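Local coordinates for protein acetyltransferase, GNAT family (Enterococcus faecalis, PDB 1U6M) that probably transfers an acyl group, most likely acetyl, to an acceptor substrate, as GNAT-family enzymes do, at residues L28-E33 with E98-F103; Y49-Y54 with E80-E85; D11-A16 with M39-A44. One frame throughout, in Å; residues are numbered along the deposited sequence.

Overall arrangement
In chain order the segments run 11-16, 28-33, 39-44, 49-54, 80-85 and 98-103: contact 3 is complete before contact 2 begins, contact 1 spans contact 2, and contacts 1 and 3 interleave. The three centres lie about 15 to 16 Å from one another, all within residues 11-103 of a GNAT chain. Contact 3 pairs helices 12-25 and 36-47, contact 1 joins the loop between them to the loop before strand 112-120, and contact 2 joins the loops before strand 59-64 and helix 85-93. Side chains connect them: F103 packs on R53, M39 on I30, and L43 on Y52, so the three form one continuous packed region.

Contact 1 (L28-E33 with E98-F103); sequences LPILEE and EDVRLF
Residues 29-32 are coiled, the N-H groups of L31, E32 and E33 bonding to the carbonyls of L28, P29 and I30, three residues back, whereas 98-103 is irregular. The two backbones stay well apart: the nearest CA pairs are I30 with V100 at 6.8 Å and L28 with R101 at 7.1 Å. In this GNAT fold the contact joins the loop between helices 12-25 and 36-47 to the loop that precedes strand 112-120. Side chains and one water span the separation. With its CG1 anti to the backbone N (chi1 -165°), I30 lies across V100 at about a right angle, and I30 CB comes within 3.6 Å of V100 CG2; that one methyl also meets CG1, CG2 and CD1 of I30. F91 of helix 85-93 touches both residues. L28 turns its branch point to a carbonyl, CG lying 3.5 Å from R101 O, while its CD2 meets L102 CD2 at 4.2 Å as the two leucines cross nearly perpendicularly. At the exposed margin, P29 CG rests against R101 CD. The polar backbone atoms are bridged indirectly: a water accepts from I30 N at 3.0 Å and donates to R101 O at 2.7 Å.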
ATOM      1  N   LEU A  28      11.616  10.587  -3.052  1.00 41.91           N
ATOM      2  CA  LEU A  28      12.490   9.607  -3.608  1.00 38.88           C
ATOM      3  C   LEU A  28      13.321  10.338  -4.634  1.00 38.65           C
ATOM      4  O   LEU A  28      12.794  11.161  -5.402  1.00 38.32           O
ATOM      5  CB  LEU A  28      11.680   8.459  -4.193  1.00 38.10           C
ATOM      6  CG  LEU A  28      11.840   7.069  -3.522  1.00 36.90           C
ATOM      7  CD1 LEU A  28      12.068   6.995  -1.994  1.00 33.39           C
ATOM      8  CD2 LEU A  28      10.721   6.168  -3.930  1.00 34.24           C
ATOM      9  N   PRO A  29      14.660  10.102  -4.610  1.00 38.25           N
ATOM     10  CA  PRO A  29      15.531  10.805  -5.572  1.00 36.39           C
ATOM     11  C   PRO A  29      15.248  10.472  -7.026  1.00 34.81           C
ATOM     12  O   PRO A  29      15.569  11.287  -7.871  1.00 34.78           O
ATOM     13  CB  PRO A  29      16.954  10.368  -5.146  1.00 36.47           C
ATOM     14  CG  PRO A  29      16.774   9.974  -3.670  1.00 37.27           C
ATOM     15  CD  PRO A  29      15.449   9.257  -3.678  1.00 37.64           C
ATOM     16  N   ILE A  30      14.673   9.310  -7.332  1.00 33.27           N
ATOM     17  CA  ILE A  30      14.326   8.985  -8.715  1.00 33.96           C
ATOM     18  C   ILE A  30      13.368  10.019  -9.387  1.00 36.37           C
ATOM     19  O   ILE A  30      13.288  10.096 -10.586  1.00 35.27           O
ATOM     20  CB  ILE A  30      13.731   7.543  -8.859  1.00 33.50           C
ATOM     21  CG1 ILE A  30      13.729   7.087 -10.330  1.00 33.18           C
ATOM     22  CG2 ILE A  30      12.336   7.365  -8.139  1.00 30.88           C
ATOM     23  CD1 ILE A  30      15.152   6.776 -10.858  1.00 31.49           C
ATOM     24  N   LEU A  31      12.629  10.776  -8.592  1.00 39.98           N
ATOM     25  CA  LEU A  31      11.687  11.718  -9.133  1.00 44.42           C
ATOM     26  C   LEU A  31      12.396  12.951  -9.700  1.00 49.23           C
ATOM     27  O   LEU A  31      11.789  13.673 -10.469  1.00 49.99           O
ATOM     28  CB  LEU A  31      10.643  12.115  -8.085  1.00 42.52           C
ATOM     29  CG  LEU A  31       9.847  10.943  -7.487  1.00 39.37           C
ATOM     30  CD1 LEU A  31       9.072  11.399  -6.311  1.00 33.91           C
ATOM     31  CD2 LEU A  31       8.946  10.221  -8.494  1.00 37.69           C
ATOM     32  N   GLU A  32      13.667  13.179  -9.330  1.00 54.69           N
ATOM     33  CA  GLU A  32      14.497  14.258  -9.929  1.00 59.02           C
ATOM     34  C   GLU A  32      15.047  13.892 -11.296  1.00 57.09           C
ATOM     35  O   GLU A  32      15.503  14.774 -12.016  1.00 58.21           O
ATOM     36  CB  GLU A  32      15.711  14.690  -9.065  1.00 62.07           C
ATOM     37  CG  GLU A  32      15.660  14.563  -7.533  1.00 73.83           C
ATOM     38  CD  GLU A  32      14.431  15.192  -6.882  1.00 86.22           C
ATOM     39  OE1 GLU A  32      14.256  14.987  -5.646  1.00 91.61           O
ATOM     40  OE2 GLU A  32      13.644  15.872  -7.596  1.00 91.89           O
ATOM     41  N   GLU A  33      15.021  12.615 -11.651  1.00 53.89           N
ATOM     42  CA  GLU A  33      15.703  12.112 -12.845  1.00 50.39           C
ATOM     43  C   GLU A  33      14.726  11.681 -13.942  1.00 47.97           C
ATOM     44  O   GLU A  33      15.073  11.595 -15.118  1.00 46.98           O
ATOM     45  CB  GLU A  33      16.621  10.934 -12.467  1.00 50.70           C
ATOM     46  N   GLU A  98      18.860  -0.492 -11.967  1.00 32.23           N
ATOM     47  CA  GLU A  98      17.969  -1.450 -11.318  1.00 35.35           C
ATOM     48  C   GLU A  98      17.953  -1.190  -9.809  1.00 34.28           C
ATOM     49  O   GLU A  98      16.984  -1.519  -9.122  1.00 34.67           O
ATOM     50  CB  GLU A  98      18.530  -2.818 -11.605  1.00 36.37           C
ATOM     51  CG  GLU A  98      17.695  -3.997 -11.358  1.00 44.61           C
ATOM     52  CD  GLU A  98      18.527  -5.281 -11.602  1.00 50.34           C
ATOM     53  OE1 GLU A  98      19.390  -5.603 -10.737  1.00 53.77           O
ATOM     54  OE2 GLU A  98      18.333  -5.932 -12.667  1.00 54.86           O
ATOM     55  N   ASP A  99      19.000  -0.542  -9.310  1.00 32.00           N
ATOM     56  CA  ASP A  99      19.149  -0.330  -7.881  1.00 29.98           C
ATOM     57  C   ASP A  99      18.706   1.074  -7.390  1.00 28.00           C
ATOM     58  O   ASP A  99      19.309   1.670  -6.503  1.00 26.22           O
ATOM     59  CB  ASP A  99      20.590  -0.641  -7.504  1.00 30.43           C
ATOM     60  CG  ASP A  99      21.580   0.428  -7.975  1.00 32.11           C
ATOM     61  OD1 ASP A  99      21.421   1.089  -9.027  1.00 32.96           O
ATOM     62  OD2 ASP A  99      22.531   0.650  -7.231  1.00 39.16           O
ATOM     63  N   VAL A 100      17.670   1.612  -8.037  1.00 27.44           N
ATOM     64  CA  VAL A 100      16.930   2.811  -7.566  1.00 25.70           C
ATOM     65  C   VAL A 100      16.541   2.584  -6.084  1.00 25.00           C
ATOM     66  O   VAL A 100      16.088   1.490  -5.719  1.00 26.05           O
ATOM     67  CB  VAL A 100      15.653   2.996  -8.463  1.00 24.89           C
ATOM     68  CG1 VAL A 100      14.822   1.725  -8.468  1.00 24.76           C
ATOM     69  CG2 VAL A 100      14.789   4.199  -8.041  1.00 24.65           C
ATOM     70  N   ARG A 101      16.696   3.599  -5.251  1.00 24.71           N
ATOM     71  CA  ARG A 101      16.281   3.562  -3.867  1.00 26.46           C
ATOM     72  C   ARG A 101      14.733   3.597  -3.794  1.00 26.05           C
ATOM     73  O   ARG A 101      14.102   4.482  -4.361  1.00 26.36           O
ATOM     74  CB  ARG A 101      16.845   4.771  -3.073  1.00 25.64           C
ATOM     75  CG  ARG A 101      18.249   5.195  -3.453  1.00 28.31           C
ATOM     76  CD  ARG A 101      18.744   6.443  -2.629  1.00 30.63           C
ATOM     77  NE  ARG A 101      18.778   6.043  -1.237  1.00 36.32           N
ATOM     78  CZ  ARG A 101      19.885   5.785  -0.560  1.00 36.94           C
ATOM     79  NH1 ARG A 101      21.090   5.958  -1.106  1.00 38.45           N
ATOM     80  NH2 ARG A 101      19.762   5.323   0.666  1.00 37.56           N
ATOM     81  N   LEU A 102      14.157   2.645  -3.066  1.00 25.77           N
ATOM     82  CA  LEU A 102      12.721   2.444  -2.958  1.00 25.46           C
ATOM     83  C   LEU A 102      12.387   2.396  -1.478  1.00 27.34           C
ATOM     84  O   LEU A 102      12.732   3.309  -0.731  1.00 27.64           O
ATOM     85  CB  LEU A 102      12.280   1.170  -3.699  1.00 23.07           C
ATOM     86  CG  LEU A 102      12.365   1.247  -5.238  1.00 21.08           C
ATOM     87  CD1 LEU A 102      11.948  -0.052  -6.007  1.00 16.61           C
ATOM     88  CD2 LEU A 102      11.675   2.545  -5.825  1.00 20.38           C
ATOM     89  N   PHE A 103      11.715   1.353  -1.026  1.00 30.48           N
ATOM     90  CA  PHE A 103      11.404   1.234   0.425  1.00 33.12           C
ATOM     91  C   PHE A 103      12.382   0.368   1.173  1.00 33.88           C
ATOM     92  O   PHE A 103      12.836  -0.666   0.685  1.00 31.91           O
ATOM     93  CB  PHE A 103       9.989   0.673   0.632  1.00 34.01           C
ATOM     94  CG  PHE A 103       8.953   1.306  -0.241  1.00 37.17           C
ATOM     95  CD1 PHE A 103       8.819   0.918  -1.573  1.00 38.57           C
ATOM     96  CD2 PHE A 103       8.094   2.271   0.264  1.00 39.27           C
ATOM     97  CE1 PHE A 103       7.871   1.489  -2.388  1.00 38.44           C
ATOM     98  CE2 PHE A 103       7.115   2.829  -0.555  1.00 39.62           C
ATOM     99  CZ  PHE A 103       7.021   2.446  -1.886  1.00 38.01           C
TER
HETATM  100  O   HOH W   1      14.849   6.769  -5.655  1.00 24.29           O

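Contact 2 (Y49-Y54 with E80-E85); sequences YPTYRY and EKIIDE
R53 carries this buried junction of two GNAT loops, one entering strand 59-64 after a type I beta turn (Y49 to Y52), the other leading into helix 85-93. From CB, which lies against I83 O, the chain runs out with CG anti to the backbone N (chi1 -173°), and CG sits over the centre of the Y54 ring while also approaching I83 CD1. CD passes beside D84 OD1, and the bend at chi3 (-70°) then turns the guanidinium side-on to the carboxylate. R53 NE gives an almost straight bond (175°) to the syn lone pair of D84 OD1 at 2.9 Å. R53 NH2 reaches D84 OD2 at 3.0 Å from above the carboxylate plane, so this salt bridge has two grips, one on each oxygen. Over the centre of one guanidinium face lies the methyl I83 CD1, 3.4 Å from R53 CZ. NH1 is taken by D116 in a further salt bridge, and F103 adds a cation-pi contact, so the rotation of the group is well fixed. The backbone also joins the loops: R53 N donates to I83 O at 2.8 Å. I82 CD1 packs on T51 CB, and a water links T51 OG1 to I82 O. Another water, 2.8 Å from Y52 OH, donates to D84 OD1 at 2.7 Å.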
ATOM      1  N   TYR A  49       2.458  -7.206 -12.595  1.00 27.68           N
ATOM      2  CA  TYR A  49       3.112  -8.372 -11.933  1.00 27.57           C
ATOM      3  C   TYR A  49       2.369  -8.812 -10.671  1.00 28.20           C
ATOM      4  O   TYR A  49       2.175  -8.018  -9.760  1.00 27.87           O
ATOM      5  CB  TYR A  49       4.533  -8.010 -11.520  1.00 27.24           C
ATOM      6  CG  TYR A  49       5.493  -7.767 -12.680  1.00 26.43           C
ATOM      7  CD1 TYR A  49       5.367  -6.641 -13.491  1.00 24.03           C
ATOM      8  CD2 TYR A  49       6.554  -8.666 -12.940  1.00 27.63           C
ATOM      9  CE1 TYR A  49       6.228  -6.420 -14.552  1.00 27.03           C
ATOM     10  CE2 TYR A  49       7.477  -8.449 -14.025  1.00 25.95           C
ATOM     11  CZ  TYR A  49       7.293  -7.334 -14.797  1.00 27.84           C
ATOM     12  OH  TYR A  49       8.129  -7.098 -15.835  1.00 29.97           O
ATOM     13  N   PRO A  50       1.975 -10.099 -10.604  1.00 29.20           N
ATOM     14  CA  PRO A  50       1.231 -10.720  -9.488  1.00 27.92           C
ATOM     15  C   PRO A  50       1.792 -10.447  -8.088  1.00 27.19           C
ATOM     16  O   PRO A  50       1.001 -10.215  -7.113  1.00 25.63           O
ATOM     17  CB  PRO A  50       1.367 -12.211  -9.806  1.00 28.50           C
ATOM     18  CG  PRO A  50       1.307 -12.233 -11.354  1.00 28.87           C
ATOM     19  CD  PRO A  50       2.254 -11.087 -11.686  1.00 29.43           C
ATOM     20  N   THR A  51       3.134 -10.462  -8.020  1.00 25.85           N
ATOM     21  CA  THR A  51       3.922 -10.311  -6.789  1.00 24.93           C
ATOM     22  C   THR A  51       4.354  -8.870  -6.462  1.00 23.34           C
ATOM     23  O   THR A  51       4.884  -8.608  -5.371  1.00 24.45           O
ATOM     24  CB  THR A  51       5.216 -11.190  -6.797  1.00 25.50           C
ATOM     25  OG1 THR A  51       6.155 -10.667  -7.722  1.00 27.35           O
ATOM     26  CG2 THR A  51       4.947 -12.667  -7.192  1.00 27.62           C
ATOM     27  N   TYR A  52       4.133  -7.926  -7.361  1.00 20.59           N
ATOM     28  CA  TYR A  52       4.536  -6.539  -7.069  1.00 18.95           C
ATOM     29  C   TYR A  52       3.787  -5.965  -5.836  1.00 18.82           C
ATOM     30  O   TYR A  52       2.596  -6.271  -5.622  1.00 18.43           O
ATOM     31  CB  TYR A  52       4.350  -5.651  -8.310  1.00 17.74           C
ATOM     32  CG  TYR A  52       4.793  -4.230  -8.081  1.00 17.40           C
ATOM     33  CD1 TYR A  52       6.081  -3.963  -7.565  1.00 15.91           C
ATOM     34  CD2 TYR A  52       3.948  -3.137  -8.405  1.00 16.63           C
ATOM     35  CE1 TYR A  52       6.496  -2.661  -7.301  1.00 14.39           C
ATOM     36  CE2 TYR A  52       4.378  -1.801  -8.149  1.00 17.37           C
ATOM     37  CZ  TYR A  52       5.668  -1.597  -7.603  1.00 16.59           C
ATOM     38  OH  TYR A  52       6.129  -0.319  -7.339  1.00 18.47           O
ATOM     39  N   ARG A  53       4.499  -5.166  -5.035  1.00 18.29           N
ATOM     40  CA  ARG A  53       3.935  -4.387  -3.936  1.00 18.01           C
ATOM     41  C   ARG A  53       2.527  -3.828  -4.257  1.00 18.36           C
ATOM     42  O   ARG A  53       1.575  -3.996  -3.481  1.00 17.56           O
ATOM     43  CB  ARG A  53       4.871  -3.256  -3.579  1.00 17.07           C
ATOM     44  CG  ARG A  53       4.422  -2.497  -2.321  1.00 19.18           C
ATOM     45  CD  ARG A  53       5.382  -1.313  -2.066  1.00 20.93           C
ATOM     46  NE  ARG A  53       6.709  -1.784  -1.629  1.00 19.71           N
ATOM     47  CZ  ARG A  53       7.055  -1.935  -0.341  1.00 21.90           C
ATOM     48  NH1 ARG A  53       6.203  -1.669   0.638  1.00 19.81           N
ATOM     49  NH2 ARG A  53       8.259  -2.377  -0.015  1.00 23.36           N
ATOM     50  N   TYR A  54       2.405  -3.199  -5.415  1.00 18.68           N
ATOM     51  CA  TYR A  54       1.168  -2.627  -5.868  1.00 19.34           C
ATOM     52  C   TYR A  54       0.631  -3.379  -7.037  1.00 20.22           C
ATOM     53  O   TYR A  54       0.016  -2.769  -7.893  1.00 20.58           O
ATOM     54  CB  TYR A  54       1.383  -1.133  -6.262  1.00 19.37           C
ATOM     55  CG  TYR A  54       1.947  -0.324  -5.116  1.00 19.75           C
ATOM     56  CD1 TYR A  54       1.216  -0.121  -3.938  1.00 20.86           C
ATOM     57  CD2 TYR A  54       3.207   0.248  -5.184  1.00 20.87           C
ATOM     58  CE1 TYR A  54       1.751   0.644  -2.850  1.00 17.59           C
ATOM     59  CE2 TYR A  54       3.732   0.982  -4.084  1.00 21.34           C
ATOM     60  CZ  TYR A  54       2.989   1.159  -2.952  1.00 18.56           C
ATOM     61  OH  TYR A  54       3.496   1.888  -1.898  1.00 23.92           O
ATOM     62  N   GLU A  80       7.324  -9.720   1.986  1.00 27.80           N
ATOM     63  CA  GLU A  80       7.944  -8.395   2.052  1.00 28.56           C
ATOM     64  C   GLU A  80       9.308  -8.197   1.346  1.00 28.51           C
ATOM     65  O   GLU A  80       9.717  -7.053   1.012  1.00 27.83           O
ATOM     66  CB  GLU A  80       8.103  -7.952   3.507  1.00 29.18           C
ATOM     67  CG  GLU A  80       8.085  -6.390   3.510  1.00 35.95           C
ATOM     68  CD  GLU A  80       8.421  -5.738   4.830  1.00 40.73           C
ATOM     69  OE1 GLU A  80       8.407  -4.476   4.856  1.00 44.30           O
ATOM     70  OE2 GLU A  80       8.688  -6.482   5.822  1.00 45.46           O
ATOM     71  N   LYS A  81      10.029  -9.290   1.176  1.00 27.94           N
ATOM     72  CA  LYS A  81      11.336  -9.194   0.605  1.00 29.02           C
ATOM     73  C   LYS A  81      11.287  -9.356  -0.934  1.00 27.90           C
ATOM     74  O   LYS A  81      12.239  -9.024  -1.609  1.00 29.24           O
ATOM     75  CB  LYS A  81      12.256 -10.229   1.276  1.00 29.45           C
ATOM     76  CG  LYS A  81      13.188  -9.624   2.310  1.00 33.24           C
ATOM     77  CD  LYS A  81      12.597  -9.431   3.650  1.00 38.15           C
ATOM     78  CE  LYS A  81      13.627  -8.675   4.509  1.00 42.02           C
ATOM     79  NZ  LYS A  81      13.452  -8.703   6.025  1.00 43.96           N
ATOM     80  N   ILE A  82      10.187  -9.848  -1.476  1.00 26.38           N
ATOM     81  CA  ILE A  82      10.068 -10.054  -2.903  1.00 26.49           C
ATOM     82  C   ILE A  82       9.215  -9.006  -3.665  1.00 26.98           C
ATOM     83  O   ILE A  82       9.102  -9.102  -4.911  1.00 27.66           O
ATOM     84  CB  ILE A  82       9.637 -11.532  -3.275  1.00 26.59           C
ATOM     85  CG1 ILE A  82       8.288 -11.952  -2.655  1.00 28.58           C
ATOM     86  CG2 ILE A  82      10.665 -12.505  -2.804  1.00 25.57           C
ATOM     87  CD1 ILE A  82       7.093 -11.919  -3.646  1.00 29.72           C
ATOM     88  N   ILE A  83       8.642  -8.013  -2.950  1.00 25.97           N
ATOM     89  CA  ILE A  83       7.555  -7.170  -3.510  1.00 24.52           C
ATOM     90  C   ILE A  83       7.997  -6.042  -4.482  1.00 24.57           C
ATOM     91  O   ILE A  83       7.251  -5.621  -5.378  1.00 22.95           O
ATOM     92  CB  ILE A  83       6.566  -6.618  -2.375  1.00 24.40           C
ATOM     93  CG1 ILE A  83       7.352  -5.921  -1.262  1.00 21.04           C
ATOM     94  CG2 ILE A  83       5.546  -7.754  -1.924  1.00 23.04           C
ATOM     95  CD1 ILE A  83       6.506  -5.275  -0.198  1.00 21.14           C
ATOM     96  N   ASP A  84       9.227  -5.593  -4.308  1.00 25.95           N
ATOM     97  CA  ASP A  84       9.819  -4.509  -5.119  1.00 27.18           C
ATOM     98  C   ASP A  84      10.577  -4.950  -6.352  1.00 28.46           C
ATOM     99  O   ASP A  84      10.843  -4.109  -7.240  1.00 28.49           O
ATOM    100  CB  ASP A  84      10.692  -3.607  -4.267  1.00 26.78           C
ATOM    101  CG  ASP A  84       9.861  -2.765  -3.253  1.00 29.04           C
ATOM    102  OD1 ASP A  84       8.737  -2.274  -3.591  1.00 28.40           O
ATOM    103  OD2 ASP A  84      10.351  -2.595  -2.117  1.00 31.03           O
ATOM    104  N   GLU A  85      10.878  -6.257  -6.423  1.00 29.85           N
ATOM    105  CA  GLU A  85      11.568  -6.865  -7.571  1.00 32.19           C
ATOM    106  C   GLU A  85      10.930  -6.519  -8.909  1.00 29.70           C
ATOM    107  O   GLU A  85      11.649  -6.090  -9.786  1.00 30.44           O
ATOM    108  CB  GLU A  85      11.717  -8.409  -7.502  1.00 32.30           C
ATOM    109  CG  GLU A  85      12.404  -8.976  -6.264  1.00 36.83           C
ATOM    110  CD  GLU A  85      12.612 -10.508  -6.345  1.00 37.37           C
ATOM    111  OE1 GLU A  85      12.191 -11.138  -7.350  1.00 45.72           O
ATOM    112  OE2 GLU A  85      13.213 -11.081  -5.436  1.00 39.63           O
TER
HETATM  113  O   HOH W   2       8.495 -10.782  -6.848  1.00 38.56           O
HETATM  114  O   HOH W   3       7.895  -0.241  -5.191  1.00 29.02           O

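Contact 3 (D11-A16 with M39-A44); sequences DGQAIA and MIDLLA
Two torsions steer Q13 over the neighbouring helix: chi1 of -66° sets CG anti to the carbonyl carbon, and the bend at chi2 (-81°) lays the side chain across that of I40 at about a right angle. The motif is a helix-helix packing in the GNAT fold, between the first turn of helix 12-25 and the middle of helix 36-47; the axes of 12-16 and 39-44 approach to 8.2 Å, with 119° between their N-to-C directions. Small residues permit this closeness, since G12 and A44 bring their CA atoms to 4.5 Å and A16 faces L43. A16 is the central point: its CB is directed at the other helix, lies 3.4 Å from I40 O and 3.6 Å from L43 CB, and also touches I40 CG2 and A44 CB. From the other helix, A44 CB comes up to G12 O. L43 CD1 nears A16 O, and V19 and L23, further along helix 12-25, also touch the L43 side chain. I40 CG2, anti to its backbone N, serves both A16 CB and the Q13 amide, whose two ends are split: Q13 OE1 lies 3.5 Å from I40 CG2, whereas Q13 NE2 lies 3.6 Å from A44 CB. At the more exposed margin a water sits 2.4 Å from D41 OD1, with a weak, longer link of 3.3 Å to Q13 OE1.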
ATOM      1  N   ASP A  11      -6.751  -1.254 -13.887  1.00 25.46           N
ATOM      2  CA  ASP A  11      -6.573  -0.239 -12.867  1.00 23.99           C
ATOM      3  C   ASP A  11      -5.121   0.244 -12.715  1.00 23.04           C
ATOM      4  O   ASP A  11      -4.824   1.034 -11.819  1.00 23.73           O
ATOM      5  CB  ASP A  11      -7.069  -0.750 -11.525  1.00 24.08           C
ATOM      6  CG  ASP A  11      -8.573  -1.044 -11.520  1.00 23.70           C
ATOM      7  OD1 ASP A  11      -9.409  -0.256 -12.050  1.00 25.89           O
ATOM      8  OD2 ASP A  11      -8.910  -2.099 -10.977  1.00 23.74           O
ATOM      9  N   GLY A  12      -4.230  -0.193 -13.604  1.00 22.40           N
ATOM     10  CA  GLY A  12      -2.808   0.179 -13.562  1.00 21.51           C
ATOM     11  C   GLY A  12      -2.513   1.660 -13.490  1.00 21.31           C
ATOM     12  O   GLY A  12      -1.809   2.102 -12.583  1.00 21.40           O
ATOM     13  N   GLN A  13      -3.028   2.443 -14.431  1.00 21.26           N
ATOM     14  CA  GLN A  13      -2.762   3.887 -14.420  1.00 21.51           C
ATOM     15  C   GLN A  13      -3.336   4.541 -13.155  1.00 21.71           C
ATOM     16  O   GLN A  13      -2.663   5.410 -12.537  1.00 22.53           O
ATOM     17  CB  GLN A  13      -3.334   4.550 -15.687  1.00 22.45           C
ATOM     18  CG  GLN A  13      -2.658   4.130 -17.012  1.00 24.67           C
ATOM     19  CD  GLN A  13      -1.379   4.900 -17.219  1.00 28.25           C
ATOM     20  OE1 GLN A  13      -1.331   6.098 -16.928  1.00 30.31           O
ATOM     21  NE2 GLN A  13      -0.320   4.220 -17.667  1.00 29.38           N
ATOM     22  N   ALA A  14      -4.541   4.114 -12.726  1.00 20.92           N
ATOM     23  CA  ALA A  14      -5.155   4.734 -11.544  1.00 21.05           C
ATOM     24  C   ALA A  14      -4.355   4.432 -10.265  1.00 19.96           C
ATOM     25  O   ALA A  14      -4.137   5.293  -9.459  1.00 20.28           O
ATOM     26  CB  ALA A  14      -6.700   4.314 -11.391  1.00 21.49           C
ATOM     27  N   ILE A  15      -3.901   3.197 -10.125  1.00 19.12           N
ATOM     28  CA  ILE A  15      -3.082   2.789  -9.017  1.00 18.45           C
ATOM     29  C   ILE A  15      -1.760   3.563  -9.055  1.00 18.99           C
ATOM     30  O   ILE A  15      -1.319   4.102  -8.029  1.00 18.73           O
ATOM     31  CB  ILE A  15      -2.765   1.233  -9.087  1.00 18.25           C
ATOM     32  CG1 ILE A  15      -4.003   0.386  -8.904  1.00 15.82           C
ATOM     33  CG2 ILE A  15      -1.678   0.859  -8.097  1.00 17.10           C
ATOM     34  CD1 ILE A  15      -3.765  -1.087  -9.329  1.00 17.73           C
ATOM     35  N   ALA A  16      -1.155   3.638 -10.247  1.00 19.30           N
ATOM     36  CA  ALA A  16       0.125   4.352 -10.449  1.00 20.35           C
ATOM     37  C   ALA A  16       0.043   5.835 -10.048  1.00 21.91           C
ATOM     38  O   ALA A  16       0.964   6.364  -9.397  1.00 22.81           O
ATOM     39  CB  ALA A  16       0.614   4.169 -11.921  1.00 20.01           C
ATOM     40  N   MET A  39       7.316   8.144 -14.705  1.00 31.14           N
ATOM     41  CA  MET A  39       7.155   7.412 -13.457  1.00 30.70           C
ATOM     42  C   MET A  39       5.786   6.687 -13.399  1.00 29.38           C
ATOM     43  O   MET A  39       5.729   5.535 -13.003  1.00 29.12           O
ATOM     44  CB  MET A  39       7.446   8.236 -12.187  1.00 29.98           C
ATOM     45  CG  MET A  39       7.623   7.334 -10.893  1.00 31.80           C
ATOM     46  SD  MET A  39       9.136   6.237 -10.770  1.00 32.88           S
ATOM     47  CE  MET A  39      10.224   7.574 -10.831  1.00 34.88           C
ATOM     48  N   ILE A  40       4.716   7.346 -13.842  1.00 28.71           N
ATOM     49  CA  ILE A  40       3.383   6.757 -13.862  1.00 28.19           C
ATOM     50  C   ILE A  40       3.381   5.546 -14.784  1.00 27.75           C
ATOM     51  O   ILE A  40       2.920   4.469 -14.365  1.00 28.20           O
ATOM     52  CB  ILE A  40       2.307   7.832 -14.163  1.00 28.42           C
ATOM     53  CG1 ILE A  40       2.200   8.772 -12.951  1.00 30.65           C
ATOM     54  CG2 ILE A  40       0.959   7.206 -14.522  1.00 27.95           C
ATOM     55  CD1 ILE A  40       1.223   9.939 -13.098  1.00 30.23           C
ATOM     56  N   ASP A  41       3.957   5.662 -15.981  1.00 27.04           N
ATOM     57  CA  ASP A  41       4.060   4.517 -16.901  1.00 28.21           C
ATOM     58  C   ASP A  41       4.837   3.305 -16.350  1.00 26.70           C
ATOM     59  O   ASP A  41       4.468   2.154 -16.562  1.00 27.07           O
ATOM     60  CB  ASP A  41       4.661   4.969 -18.262  1.00 30.60           C
ATOM     61  CG  ASP A  41       3.627   5.785 -19.143  1.00 38.12           C
ATOM     62  OD1 ASP A  41       3.131   6.848 -18.710  1.00 45.60           O
ATOM     63  OD2 ASP A  41       3.294   5.376 -20.270  1.00 44.30           O
ATOM     64  N   LEU A  42       5.905   3.575 -15.608  1.00 24.59           N
ATOM     65  CA  LEU A  42       6.758   2.550 -15.048  1.00 22.67           C
ATOM     66  C   LEU A  42       5.990   1.814 -13.938  1.00 21.19           C
ATOM     67  O   LEU A  42       5.909   0.603 -13.948  1.00 19.83           O
ATOM     68  CB  LEU A  42       8.024   3.225 -14.474  1.00 21.77           C
ATOM     69  CG  LEU A  42       9.055   3.778 -15.492  1.00 22.22           C
ATOM     70  CD1 LEU A  42      10.173   4.658 -14.791  1.00 22.17           C
ATOM     71  CD2 LEU A  42       9.705   2.686 -16.366  1.00 18.93           C
ATOM     72  N   LEU A  43       5.469   2.567 -12.971  1.00 20.94           N
ATOM     73  CA  LEU A  43       4.565   2.053 -11.946  1.00 21.28           C
ATOM     74  C   LEU A  43       3.448   1.214 -12.536  1.00 21.55           C
ATOM     75  O   LEU A  43       3.259   0.069 -12.084  1.00 22.77           O
ATOM     76  CB  LEU A  43       3.991   3.228 -11.129  1.00 21.09           C
ATOM     77  CG  LEU A  43       5.028   3.955 -10.272  1.00 20.68           C
ATOM     78  CD1 LEU A  43       4.509   5.328  -9.687  1.00 15.57           C
ATOM     79  CD2 LEU A  43       5.568   2.982  -9.129  1.00 20.53           C
ATOM     80  N   ALA A  44       2.750   1.729 -13.574  1.00 22.12           N
ATOM     81  CA  ALA A  44       1.583   0.996 -14.191  1.00 22.47           C
ATOM     82  C   ALA A  44       1.997  -0.297 -14.755  1.00 23.83           C
ATOM     83  O   ALA A  44       1.317  -1.334 -14.567  1.00 25.55           O
ATOM     84  CB  ALA A  44       0.893   1.795 -15.250  1.00 21.67           C
TER
HETATM   85  O   HOH W   4       1.200   8.062 -17.867  1.00 51.36           O